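Local coordinates for exported protein (Bacteroides fragilis, PDB 4JX0) that is of unknown function but binds magnesium ions and joins a BT_3987-like N-terminal domain to one of the F5/F8 type C family, at residues Ile186-Phe197 and Asp312-Arg320; Leu238-Pro249 and Arg277-Phe288. All blocks are in the same frame, centred on the assembly; numbering follows the deposited sequence.

How the contacts relate
Both contacts lie in one antiparallel sheet of the C-terminal domain and are partly buried. Contact 1 adds the short strand 190-191 to the final strand, 312-319; contact 2 pairs strand 235-244 with strand 283-294. The two meet because strands 312-319 and 235-244 are neighbours, joined by bonds such as Asn314 N to Asp244 O. Contact 2 has the longer run of backbone pairing and turns a row of apolar side chains into the interior of the domain. Contact 1 is less buried, relies more on charged and polar side chains, and includes two residues that bind magnesium at one end.

Contact 1 (Ile186-Phe197 and Asp312-Arg320); sequences IEGKGFNKEISF and DVNEVTAFR. With MG (magnesium ion), chain D.
Antiparallel pairing of Phe191 with Ala318 joins a short strand to the last strand of a beta-sandwich domain, consistent with the F5/F8 type C fold, and runs from the chain terminus toward a magnesium site. The pair exchanges two backbone bonds, Phe191 N to Ala318 O and Ala318 N to Phe191 O, both 3.0 Å; Lys189 and Arg320 exchange two more. On one face of the sheet the Phe191 ring is sandwiched: its CG sits between the backbone N and carbonyl carbon (chi1 75°), with Ala318 CB under one ring face and the Arg320 guanidinium over the other. Arg320 CZ stands 4.1 Å from the ring centroid in a cation-pi contact, the two planes 44° apart. Its NH2 also makes a salt bridge to Glu194 OE2 at 2.6 Å, although the hydrogen bond within it is weak (118° at the hydrogen). Arginine suits this place because one tilted cation, NE nearest, can lie over an aromatic ring while its edge meets a carboxylate. The opposite sheet face carries Phe319, one face of whose ring is met by Ile186 CG2. Beyond the strand pair, Asn192 ND2 donates to both Val316 O (2.8 Å) and Glu315 OE2 (2.9 Å), meeting the latter from above the carboxylate plane. As a second-shell residue, Asn192 probably helps to orient Glu315, whose other oxygen, OE1, binds magnesium at 2.4 Å beside Asn314 O.

Contact 2 (Leu238-Pro249 and Arg277-Phe288); sequences LKGFRLDTNTSP and RKSMDGIAYISF
Arg242 and Tyr285 face each other in a non-hydrogen-bonded pair, their side chains lying side by side and pointing the same way. Arg242 CB rests 3.8 Å from Tyr285 CE1. With chi1 at 171°, CG lies opposite the backbone N and reaches Ile283 CG2 at 3.5 Å. Further out, NE donates to a water at 3.1 Å, and that water also hydrogen-bonds Tyr285 OH at 2.7 Å. The guanidinium lies flat over Ile283 CG2, which is centred under one face. At the tip, NH1 bonds Asp244 OD1 at 3.0 Å within a salt bridge, in the guanidinium plane and on the syn lone pair. A long arginine suits this row, since its aliphatic part packs on isoleucine and tyrosine while its charge meets an aspartate.

On the other face of the sheet Phe241, Leu243, Ala284 and Ile286 form an apolar layer, with Leu243 CD2 4.0 Å from Ile286 CD1; Phe299, Met302 and Val260 of the facing strands complete it. Backbone bonds join Phe241 to Ile286 and Leu243 to Ala284 in both directions. Before strand 283-288 begins, Asp281 OD1 accepts from Ile283 N, forming an Asx turn, and takes Arg277 NH1 from the opposite side of its carboxylate plane at 2.8 Å. Arg277 NH2 meanwhile holds Asp281 O. Antiparallel strands whose apolar face packs on a second sheet make a beta-sandwich, consistent with the F5/F8 type C fold.

Contact 1 (Ile186-Phe197 and Asp312-Arg320)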
# COMPACT_ATOMS: atom_id res chain seq x y z
N ILE A 186 -14.42 20.81 14.82
CA ILE A 186 -15.65 20.47 14.11
C ILE A 186 -16.74 21.37 14.61
O ILE A 186 -17.01 21.42 15.83
CB ILE A 186 -16.03 18.97 14.24
CG1 ILE A 186 -15.03 18.11 13.47
CG2 ILE A 186 -17.47 18.73 13.71
CD1 ILE A 186 -14.98 16.68 13.88
N GLU A 187 -17.44 21.99 13.61
CA GLU A 187 -18.60 22.87 13.79
C GLU A 187 -19.86 22.05 13.52
O GLU A 187 -20.35 21.98 12.40
CB GLU A 187 -18.51 24.10 12.85
CG GLU A 187 -17.26 24.95 13.02
CD GLU A 187 -16.92 25.44 14.42
OE1 GLU A 187 -17.85 25.65 15.24
OE2 GLU A 187 -15.71 25.64 14.69
N GLY A 188 -20.31 21.36 14.55
CA GLY A 188 -21.51 20.54 14.52
C GLY A 188 -22.04 20.43 15.93
O GLY A 188 -21.57 21.15 16.80
N LYS A 189 -22.98 19.50 16.18
CA LYS A 189 -23.53 19.32 17.52
C LYS A 189 -22.97 18.02 18.09
O LYS A 189 -23.25 16.95 17.56
CB LYS A 189 -25.07 19.39 17.60
CG LYS A 189 -25.86 19.10 16.35
CD LYS A 189 -27.32 19.50 16.52
CE LYS A 189 -28.26 18.84 15.53
NZ LYS A 189 -28.01 19.28 14.13
N GLY A 190 -22.15 18.14 19.13
CA GLY A 190 -21.46 17.01 19.75
C GLY A 190 -22.30 16.14 20.65
O GLY A 190 -23.25 16.61 21.27
N PHE A 191 -21.93 14.85 20.75
CA PHE A 191 -22.64 13.87 21.56
C PHE A 191 -21.86 12.57 21.71
O PHE A 191 -21.05 12.25 20.83
CB PHE A 191 -24.02 13.56 20.92
CG PHE A 191 -23.97 12.67 19.70
CD1 PHE A 191 -23.77 13.20 18.44
CD2 PHE A 191 -24.13 11.29 19.82
CE1 PHE A 191 -23.74 12.37 17.31
CE2 PHE A 191 -24.08 10.47 18.70
CZ PHE A 191 -23.90 11.01 17.45
N ASN A 192 -22.10 11.81 22.81
CA ASN A 192 -21.51 10.48 23.01
C ASN A 192 -22.18 9.61 24.11
O ASN A 192 -21.71 8.49 24.31
CB ASN A 192 -20.00 10.58 23.31
CG ASN A 192 -19.62 11.28 24.58
OD1 ASN A 192 -20.44 11.55 25.47
ND2 ASN A 192 -18.33 11.57 24.71
N LYS A 193 -23.26 10.08 24.77
CA LYS A 193 -23.94 9.31 25.83
C LYS A 193 -24.58 8.06 25.26
O LYS A 193 -24.49 6.98 25.85
CB LYS A 193 -25.00 10.17 26.53
CG LYS A 193 -25.61 9.47 27.75
CD LYS A 193 -26.60 10.34 28.51
CE LYS A 193 -27.13 9.64 29.74
NZ LYS A 193 -28.05 10.50 30.53
N GLU A 194 -25.24 8.22 24.11
CA GLU A 194 -25.95 7.14 23.42
C GLU A 194 -25.04 6.22 22.59
O GLU A 194 -25.51 5.18 22.11
CB GLU A 194 -27.05 7.74 22.52
CG GLU A 194 -26.55 8.61 21.37
CD GLU A 194 -26.87 10.09 21.53
OE1 GLU A 194 -26.26 10.73 22.42
OE2 GLU A 194 -27.73 10.59 20.77
N ILE A 195 -23.75 6.59 22.38
CA ILE A 195 -22.81 5.79 21.60
C ILE A 195 -22.32 4.58 22.41
O ILE A 195 -22.11 4.69 23.62
CB ILE A 195 -21.61 6.66 21.12
CG1 ILE A 195 -22.08 7.72 20.12
CG2 ILE A 195 -20.48 5.79 20.51
CD1 ILE A 195 -20.99 8.66 19.62
N SER A 196 -22.14 3.43 21.74
CA SER A 196 -21.60 2.19 22.31
C SER A 196 -20.28 1.91 21.59
O SER A 196 -20.10 2.37 20.46
CB SER A 196 -22.58 1.03 22.14
OG SER A 196 -23.93 1.46 21.98
N PHE A 197 -19.36 1.19 22.24
CA PHE A 197 -18.05 0.90 21.67
C PHE A 197 -17.71 -0.57 21.72
O PHE A 197 -18.07 -1.27 22.67
CB PHE A 197 -16.96 1.67 22.42
CG PHE A 197 -17.15 3.17 22.45
CD1 PHE A 197 -17.86 3.77 23.48
CD2 PHE A 197 -16.60 3.97 21.47
CE1 PHE A 197 -18.03 5.15 23.51
CE2 PHE A 197 -16.78 5.35 21.50
CZ PHE A 197 -17.50 5.93 22.52
N ASP A 312 -3.45 6.37 22.28
CA ASP A 312 -4.40 6.57 23.37
C ASP A 312 -5.66 7.19 22.83
O ASP A 312 -5.57 8.08 22.00
CB ASP A 312 -3.84 7.54 24.44
CG ASP A 312 -2.82 7.00 25.40
OD1 ASP A 312 -2.47 5.81 25.30
OD2 ASP A 312 -2.34 7.78 26.26
N VAL A 313 -6.83 6.75 23.30
CA VAL A 313 -8.09 7.40 22.99
C VAL A 313 -8.75 7.55 24.36
O VAL A 313 -9.08 6.56 25.00
CB VAL A 313 -8.96 6.72 21.91
CG1 VAL A 313 -10.20 7.56 21.61
CG2 VAL A 313 -8.16 6.53 20.62
N ASN A 314 -8.75 8.79 24.86
CA ASN A 314 -9.23 9.15 26.20
C ASN A 314 -10.72 9.49 26.23
O ASN A 314 -11.34 9.39 27.29
CB ASN A 314 -8.44 10.37 26.69
CG ASN A 314 -6.94 10.16 26.70
OD1 ASN A 314 -6.46 9.03 26.62
ND2 ASN A 314 -6.18 11.24 26.78
N GLU A 315 -11.27 9.93 25.09
CA GLU A 315 -12.68 10.31 24.96
C GLU A 315 -13.03 10.38 23.47
O GLU A 315 -12.20 10.82 22.69
CB GLU A 315 -12.90 11.67 25.65
CG GLU A 315 -14.34 12.15 25.71
CD GLU A 315 -15.23 11.55 26.78
OE1 GLU A 315 -14.77 10.65 27.53
OE2 GLU A 315 -16.40 11.99 26.86
N VAL A 316 -14.25 9.94 23.09
CA VAL A 316 -14.73 9.97 21.70
C VAL A 316 -16.01 10.80 21.67
O VAL A 316 -16.91 10.53 22.47
CB VAL A 316 -14.96 8.55 21.12
CG1 VAL A 316 -15.50 8.62 19.70
CG2 VAL A 316 -13.69 7.72 21.17
N THR A 317 -16.08 11.79 20.77
CA THR A 317 -17.25 12.66 20.60
C THR A 317 -17.61 12.71 19.13
O THR A 317 -16.74 13.01 18.33
CB THR A 317 -16.95 14.08 21.14
OG1 THR A 317 -16.29 13.98 22.41
CG2 THR A 317 -18.19 14.94 21.25
N ALA A 318 -18.86 12.39 18.77
CA ALA A 318 -19.35 12.43 17.39
C ALA A 318 -20.11 13.74 17.16
O ALA A 318 -20.59 14.32 18.13
CB ALA A 318 -20.25 11.24 17.12
N PHE A 319 -20.21 14.21 15.90
CA PHE A 319 -20.89 15.47 15.57
C PHE A 319 -21.95 15.30 14.47
O PHE A 319 -21.62 14.76 13.42
CB PHE A 319 -19.86 16.52 15.11
CG PHE A 319 -18.90 16.92 16.19
CD1 PHE A 319 -17.79 16.14 16.47
CD2 PHE A 319 -19.12 18.05 16.96
CE1 PHE A 319 -16.92 16.49 17.50
CE2 PHE A 319 -18.23 18.41 17.97
CZ PHE A 319 -17.14 17.62 18.24
N ARG A 320 -23.18 15.87 14.67
CA ARG A 320 -24.28 15.84 13.68
C ARG A 320 -24.50 17.20 13.02
O ARG A 320 -24.28 18.24 13.68
CB ARG A 320 -25.61 15.41 14.30
CG ARG A 320 -25.53 14.25 15.25
CD ARG A 320 -26.91 13.74 15.65
NE ARG A 320 -26.98 13.45 17.08
CZ ARG A 320 -27.82 12.60 17.66
NH1 ARG A 320 -28.71 11.92 16.94
NH2 ARG A 320 -27.80 12.43 18.98
OXT ARG A 320 -25.04 17.23 11.89
MG MG D . -12.91 9.79 28.74
O HOH W 1 -11.28 8.90 29.87

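Contact 2 (Leu238-Pro249 and Arg277-Phe288)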
# COMPACT_ATOMS: atom_id res chain seq x y z
N LEU A 238 -23.38 11.90 10.06
CA LEU A 238 -22.30 12.43 10.89
C LEU A 238 -21.33 13.32 10.12
O LEU A 238 -20.95 13.01 8.99
CB LEU A 238 -21.49 11.29 11.52
CG LEU A 238 -22.21 10.36 12.48
CD1 LEU A 238 -21.25 9.39 13.07
CD2 LEU A 238 -22.90 11.12 13.60
N LYS A 239 -20.88 14.40 10.78
CA LYS A 239 -19.95 15.38 10.25
C LYS A 239 -18.49 14.97 10.54
O LYS A 239 -17.60 15.33 9.76
CB LYS A 239 -20.23 16.76 10.86
CG LYS A 239 -21.58 17.35 10.44
CD LYS A 239 -21.76 18.78 10.95
CE LYS A 239 -22.92 19.49 10.30
NZ LYS A 239 -23.43 20.62 11.13
N GLY A 240 -18.26 14.26 11.65
CA GLY A 240 -16.93 13.80 12.05
C GLY A 240 -16.84 13.41 13.51
O GLY A 240 -17.86 13.18 14.16
N PHE A 241 -15.59 13.34 14.04
CA PHE A 241 -15.32 12.96 15.43
C PHE A 241 -14.21 13.76 16.07
O PHE A 241 -13.32 14.24 15.37
CB PHE A 241 -14.92 11.48 15.52
CG PHE A 241 -15.97 10.52 15.01
CD1 PHE A 241 -16.02 10.18 13.66
CD2 PHE A 241 -16.93 10.00 15.86
CE1 PHE A 241 -17.01 9.32 13.19
CE2 PHE A 241 -17.92 9.15 15.37
CZ PHE A 241 -17.95 8.81 14.05
N ARG A 242 -14.22 13.83 17.41
CA ARG A 242 -13.18 14.42 18.25
C ARG A 242 -12.64 13.29 19.10
O ARG A 242 -13.37 12.78 19.95
CB ARG A 242 -13.73 15.57 19.12
CG ARG A 242 -12.80 16.15 20.21
CD ARG A 242 -13.59 16.65 21.43
NE ARG A 242 -13.25 18.02 21.85
CZ ARG A 242 -12.39 18.36 22.82
NH1 ARG A 242 -11.73 17.43 23.50
NH2 ARG A 242 -12.19 19.64 23.12
N LEU A 243 -11.41 12.85 18.82
CA LEU A 243 -10.75 11.78 19.56
C LEU A 243 -9.68 12.38 20.46
O LEU A 243 -8.67 12.87 19.95
CB LEU A 243 -10.12 10.75 18.60
CG LEU A 243 -11.02 9.61 18.13
CD1 LEU A 243 -12.18 10.13 17.33
CD2 LEU A 243 -10.22 8.60 17.32
N ASP A 244 -9.90 12.38 21.78
CA ASP A 244 -8.89 12.89 22.71
C ASP A 244 -7.80 11.87 22.81
O ASP A 244 -8.08 10.71 23.07
CB ASP A 244 -9.47 13.21 24.08
CG ASP A 244 -10.26 14.48 24.05
OD1 ASP A 244 -11.36 14.47 23.44
OD2 ASP A 244 -9.73 15.53 24.49
N THR A 245 -6.56 12.29 22.60
CA THR A 245 -5.42 11.40 22.58
C THR A 245 -4.32 11.96 23.48
O THR A 245 -4.53 12.96 24.17
CB THR A 245 -5.01 11.18 21.12
OG1 THR A 245 -4.08 10.10 21.02
CG2 THR A 245 -4.43 12.43 20.46
N ASN A 246 -3.18 11.28 23.51
CA ASN A 246 -2.06 11.67 24.36
C ASN A 246 -1.48 13.02 23.95
O ASN A 246 -1.51 13.36 22.77
CB ASN A 246 -0.97 10.60 24.30
CG ASN A 246 -0.06 10.62 25.49
OD1 ASN A 246 0.78 11.51 25.64
ND2 ASN A 246 -0.22 9.67 26.39
N THR A 247 -0.91 13.78 24.91
CA THR A 247 -0.30 15.09 24.66
C THR A 247 1.23 15.04 24.73
O THR A 247 1.86 16.08 24.96
CB THR A 247 -0.81 16.11 25.70
OG1 THR A 247 -0.41 15.68 27.00
CG2 THR A 247 -2.30 16.34 25.63
N SER A 248 1.85 13.87 24.53
CA SER A 248 3.31 13.75 24.64
C SER A 248 4.08 14.68 23.69
O SER A 248 3.83 14.61 22.49
CB SER A 248 3.75 12.32 24.36
OG SER A 248 5.14 12.15 24.58
N PRO A 249 5.09 15.43 24.16
CA PRO A 249 5.92 16.22 23.23
C PRO A 249 6.68 15.37 22.21
O PRO A 249 7.02 15.88 21.16
CB PRO A 249 6.91 16.95 24.15
CG PRO A 249 6.34 16.86 25.51
CD PRO A 249 5.57 15.59 25.55
N ARG A 277 -3.03 13.62 10.31
CA ARG A 277 -2.84 15.02 10.68
C ARG A 277 -1.37 15.38 10.81
O ARG A 277 -0.51 14.51 10.95
CB ARG A 277 -3.60 15.40 11.96
CG ARG A 277 -3.26 14.61 13.21
CD ARG A 277 -3.77 15.30 14.45
NE ARG A 277 -3.47 14.52 15.65
CZ ARG A 277 -3.54 14.96 16.90
NH1 ARG A 277 -3.90 16.22 17.15
NH2 ARG A 277 -3.25 14.16 17.91
N LYS A 278 -1.11 16.69 10.72
CA LYS A 278 0.21 17.29 10.82
C LYS A 278 0.33 18.19 12.07
O LYS A 278 1.41 18.68 12.34
CB LYS A 278 0.47 18.11 9.53
CG LYS A 278 0.86 17.25 8.32
CD LYS A 278 0.06 17.58 7.06
CE LYS A 278 -1.34 16.98 7.08
NZ LYS A 278 -2.25 17.65 6.10
N SER A 279 -0.75 18.39 12.84
CA SER A 279 -0.74 19.21 14.05
C SER A 279 -0.62 18.32 15.29
O SER A 279 -1.44 17.42 15.47
CB SER A 279 -2.01 20.05 14.11
OG SER A 279 -2.10 20.78 15.32
N MSE A 280 0.37 18.57 16.16
CA MSE A 280 0.57 17.78 17.39
C MSE A 280 -0.15 18.40 18.58
O MSE A 280 0.19 19.50 18.99
CB MSE A 280 2.05 17.69 17.73
CG MSE A 280 2.90 17.13 16.63
SE MSE A 280 4.63 16.48 17.24
CE MSE A 280 4.90 17.57 18.87
N ASP A 281 -1.14 17.69 19.15
CA ASP A 281 -1.85 18.11 20.37
C ASP A 281 -2.72 16.95 20.85
O ASP A 281 -2.78 15.91 20.18
CB ASP A 281 -2.66 19.43 20.18
CG ASP A 281 -3.74 19.42 19.11
OD1 ASP A 281 -4.37 18.36 18.91
OD2 ASP A 281 -4.00 20.50 18.53
N GLY A 282 -3.37 17.12 21.99
CA GLY A 282 -4.22 16.09 22.58
C GLY A 282 -5.62 15.95 22.00
O GLY A 282 -6.34 15.06 22.45
N ILE A 283 -6.06 16.83 21.07
CA ILE A 283 -7.41 16.74 20.49
C ILE A 283 -7.31 16.51 18.98
O ILE A 283 -6.95 17.42 18.23
CB ILE A 283 -8.26 18.00 20.80
CG1 ILE A 283 -8.37 18.27 22.33
CG2 ILE A 283 -9.67 17.82 20.21
CD1 ILE A 283 -7.89 19.56 22.73
N ALA A 284 -7.67 15.29 18.54
CA ALA A 284 -7.67 14.93 17.12
C ALA A 284 -9.08 15.11 16.57
O ALA A 284 -10.00 14.51 17.11
CB ALA A 284 -7.21 13.49 16.93
N TYR A 285 -9.25 15.95 15.53
CA TYR A 285 -10.55 16.18 14.90
C TYR A 285 -10.56 15.50 13.56
O TYR A 285 -9.82 15.92 12.66
CB TYR A 285 -10.84 17.69 14.73
CG TYR A 285 -11.21 18.39 16.02
CD1 TYR A 285 -12.48 18.27 16.57
CD2 TYR A 285 -10.30 19.22 16.66
CE1 TYR A 285 -12.83 18.95 17.73
CE2 TYR A 285 -10.64 19.91 17.82
CZ TYR A 285 -11.91 19.77 18.35
OH TYR A 285 -12.19 20.40 19.54
N ILE A 286 -11.33 14.40 13.43
CA ILE A 286 -11.44 13.64 12.18
C ILE A 286 -12.72 14.09 11.52
O ILE A 286 -13.77 13.92 12.13
CB ILE A 286 -11.42 12.11 12.47
CG1 ILE A 286 -10.19 11.75 13.35
CG2 ILE A 286 -11.44 11.31 11.16
CD1 ILE A 286 -10.12 10.39 13.79
N SER A 287 -12.66 14.72 10.33
CA SER A 287 -13.86 15.26 9.66
C SER A 287 -14.14 14.62 8.33
O SER A 287 -13.22 14.42 7.54
CB SER A 287 -13.70 16.76 9.43
OG SER A 287 -13.63 17.50 10.63
N PHE A 288 -15.43 14.38 8.05
CA PHE A 288 -15.87 13.89 6.76
C PHE A 288 -16.01 15.08 5.82
O PHE A 288 -16.69 16.05 6.18
CB PHE A 288 -17.21 13.13 6.87
CG PHE A 288 -17.12 11.79 7.56
CD1 PHE A 288 -16.47 10.72 6.96
CD2 PHE A 288 -17.80 11.56 8.75
CE1 PHE A 288 -16.42 9.47 7.58
CE2 PHE A 288 -17.75 10.31 9.36
CZ PHE A 288 -17.07 9.27 8.77
O HOH W 2 -14.81 20.28 20.33